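PDB 3TTY: beta-galactosidase from Bacillus circulans subsp. alkalophilus, which catalyses release of terminal beta-D-galactose from beta-galactosides, with a TIM-barrel catalytic domain. Local coordinates for residues Tyr156-Glu161 with Val198-Ala202. Numbering follows the deposited sequence.
With ZN (zinc ion), chain G.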
ATOM      1  N   TYR A 156      21.939  -5.375  -4.701  1.00 17.27           N
ATOM      2  CA  TYR A 156      22.199  -6.119  -3.476  1.00 13.21           C
ATOM      3  C   TYR A 156      22.681  -7.523  -3.782  1.00 14.46           C
ATOM      4  O   TYR A 156      22.503  -8.422  -2.967  1.00 15.59           O
ATOM      5  CB  TYR A 156      20.935  -6.172  -2.618  1.00 13.58           C
ATOM      6  CG  TYR A 156      20.390  -4.795  -2.286  1.00 14.98           C
ATOM      7  CD1 TYR A 156      20.828  -4.106  -1.154  1.00 12.02           C
ATOM      8  CD2 TYR A 156      19.449  -4.175  -3.113  1.00 14.22           C
ATOM      9  CE1 TYR A 156      20.337  -2.857  -0.843  1.00 11.42           C
ATOM     10  CE2 TYR A 156      18.946  -2.918  -2.810  1.00 13.25           C
ATOM     11  CZ  TYR A 156      19.397  -2.266  -1.676  1.00 12.09           C
ATOM     12  OH  TYR A 156      18.921  -1.026  -1.372  1.00 15.13           O
ATOM     13  N   CYS A 157      23.298  -7.711  -4.952  1.00 12.40           N
ATOM     14  CA  CYS A 157      23.753  -9.043  -5.370  1.00 15.30           C
ATOM     15  C   CYS A 157      25.006  -9.496  -4.598  1.00 18.12           C
ATOM     16  O   CYS A 157      25.584  -8.749  -3.810  1.00 16.45           O
ATOM     17  CB  CYS A 157      24.018  -9.091  -6.889  1.00 17.68           C
ATOM     18  SG  CYS A 157      25.629  -8.377  -7.419  1.00 17.16           S
ATOM     19  N   ASP A 158      25.425 -10.726  -4.834  1.00 16.01           N
ATOM     20  CA  ASP A 158      26.639 -11.247  -4.215  1.00 20.26           C
ATOM     21  C   ASP A 158      27.913 -10.438  -4.462  1.00 19.82           C
ATOM     22  O   ASP A 158      28.731 -10.264  -3.558  1.00 18.83           O
ATOM     23  CB  ASP A 158      26.871 -12.672  -4.671  1.00 18.76           C
ATOM     24  CG  ASP A 158      26.800 -13.627  -3.538  1.00 39.48           C
ATOM     25  OD1 ASP A 158      25.659 -13.999  -3.167  1.00 40.66           O
ATOM     26  OD2 ASP A 158      27.883 -13.962  -2.995  1.00 44.04           O
ATOM     27  N   ASN A 159      28.091  -9.968  -5.690  1.00 15.10           N
ATOM     28  CA  ASN A 159      29.266  -9.182  -6.026  1.00 16.44           C
ATOM     29  C   ASN A 159      29.299  -7.838  -5.312  1.00 17.64           C
ATOM     30  O   ASN A 159      30.356  -7.399  -4.840  1.00 18.03           O
ATOM     31  CB  ASN A 159      29.401  -9.041  -7.548  1.00 15.99           C
ATOM     32  CG  ASN A 159      29.782 -10.359  -8.207  1.00 21.73           C
ATOM     33  OD1 ASN A 159      30.401 -11.216  -7.572  1.00 26.56           O
ATOM     34  ND2 ASN A 159      29.402 -10.538  -9.460  1.00 16.38           N
ATOM     35  N   CYS A 160      28.144  -7.186  -5.218  1.00 15.74           N
ATOM     36  CA  CYS A 160      28.068  -5.944  -4.475  1.00 13.39           C
ATOM     37  C   CYS A 160      28.334  -6.230  -3.012  1.00 16.03           C
ATOM     38  O   CYS A 160      29.024  -5.470  -2.350  1.00 16.18           O
ATOM     39  CB  CYS A 160      26.716  -5.253  -4.664  1.00 11.80           C
ATOM     40  SG  CYS A 160      26.579  -4.401  -6.252  1.00 16.93           S
ATOM     41  N   GLU A 161      27.805  -7.343  -2.516  1.00 14.79           N
ATOM     42  CA  GLU A 161      27.952  -7.672  -1.106  1.00 16.91           C
ATOM     43  C   GLU A 161      29.429  -7.885  -0.771  1.00 17.76           C
ATOM     44  O   GLU A 161      29.948  -7.298   0.185  1.00 15.89           O
ATOM     45  CB  GLU A 161      27.120  -8.903  -0.742  1.00 16.40           C
ATOM     46  CG  GLU A 161      26.890  -9.078   0.737  1.00 19.13           C
ATOM     47  CD  GLU A 161      25.699  -9.972   1.029  1.00 21.27           C
ATOM     48  OE1 GLU A 161      24.715  -9.464   1.616  1.00 17.30           O
ATOM     49  OE2 GLU A 161      25.753 -11.173   0.669  1.00 24.83           O
ATOM     50  N   VAL A 198      26.435  -8.254   5.984  1.00 16.98           N
ATOM     51  CA  VAL A 198      25.637  -8.431   4.776  1.00 13.34           C
ATOM     52  C   VAL A 198      25.102  -7.090   4.268  1.00 17.47           C
ATOM     53  O   VAL A 198      25.104  -6.093   4.996  1.00 14.84           O
ATOM     54  CB  VAL A 198      24.491  -9.420   4.979  1.00 16.65           C
ATOM     55  CG1 VAL A 198      25.041 -10.835   5.257  1.00 14.29           C
ATOM     56  CG2 VAL A 198      23.570  -8.950   6.091  1.00 16.22           C
ATOM     57  N   ALA A 199      24.680  -7.050   3.008  1.00 15.11           N
ATOM     58  CA  ALA A 199      24.072  -5.836   2.476  1.00 12.85           C
ATOM     59  C   ALA A 199      22.744  -5.624   3.179  1.00 13.39           C
ATOM     60  O   ALA A 199      22.040  -6.584   3.463  1.00 13.07           O
ATOM     61  CB  ALA A 199      23.860  -5.965   0.979  1.00 14.02           C
ATOM     62  N   PRO A 200      22.401  -4.362   3.470  1.00 14.87           N
ATOM     63  CA  PRO A 200      21.140  -4.064   4.139  1.00 13.50           C
ATOM     64  C   PRO A 200      19.989  -3.908   3.150  1.00 13.44           C
ATOM     65  O   PRO A 200      19.942  -2.942   2.408  1.00 15.67           O
ATOM     66  CB  PRO A 200      21.426  -2.720   4.829  1.00 15.63           C
ATOM     67  CG  PRO A 200      22.450  -2.047   3.935  1.00 14.54           C
ATOM     68  CD  PRO A 200      23.211  -3.149   3.228  1.00 16.50           C
ATOM     69  N   ASN A 201      19.076  -4.868   3.137  1.00 16.79           N
ATOM     70  CA  ASN A 201      17.836  -4.742   2.376  1.00 17.58           C
ATOM     71  C   ASN A 201      16.738  -5.489   3.120  1.00 14.52           C
ATOM     72  O   ASN A 201      16.855  -5.706   4.318  1.00 13.86           O
ATOM     73  CB  ASN A 201      18.005  -5.220   0.922  1.00 15.28           C
ATOM     74  CG  ASN A 201      18.357  -6.691   0.823  1.00 15.42           C
ATOM     75  OD1 ASN A 201      18.334  -7.413   1.813  1.00 16.34           O
ATOM     76  ND2 ASN A 201      18.663  -7.147  -0.389  1.00 16.08           N
ATOM     77  N   ALA A 202      15.681  -5.879   2.429  1.00 15.69           N
ATOM     78  CA  ALA A 202      14.538  -6.492   3.105  1.00 19.14           C
ATOM     79  C   ALA A 202      14.854  -7.844   3.760  1.00 17.39           C
ATOM     80  O   ALA A 202      14.094  -8.319   4.596  1.00 20.28           O
ATOM     81  CB  ALA A 202      13.339  -6.621   2.146  1.00 17.77           C
TER
HETATM   82 ZN    ZN G 676      25.544  -5.877  -7.692  1.00 17.89          ZN
HETATM   83  O   HOH W   1      20.141  -9.646  -1.294  1.00 14.42           O
HETATM   84  O   HOH W   2      19.158  -0.647   1.119  1.00 19.70           O
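Tyr156 lays one ring face against Asn201, a CH-pi contact with Asn201 CB 3.9 Å from the ring centroid, while the methyl of Ala199 meets the ring edge, CB lying 4.1 Å from Tyr156 CD1. Two waters extend this packing with polar bridges: one links Tyr156 O to Asn201 ND2, the other accepts from Tyr156 OH and donates to Pro200 O. Asn201 OD1, in turn, accepts from Leu203 N. Five residues on, in the first turn of helix 158-172, the extended side chain of Glu161 accepts a nearly straight hydrogen bond from the backbone, Ala199 N to Glu161 OE1 at 2.8 Å, and the same oxygen forms a salt bridge with Lys107 of a neighbouring subunit. Between Tyr156 and Glu161 in the chain lie Cys157 and Cys160, which together with Cys115 and Cys155 complete a four-cysteine zinc site. Cys157 also N-caps helix 158-172, its SG accepting from Cys160 N at 3.5 Å. Tyr221 of helix 215-243 packs on Tyr156, Ala199 and Pro200. The all-cysteine ligation is consistent with a structural zinc that holds the start of the helix, and Glu161, shared between a backbone amide and a lysine of another chain, ties segment 198-202 to the subunit interface.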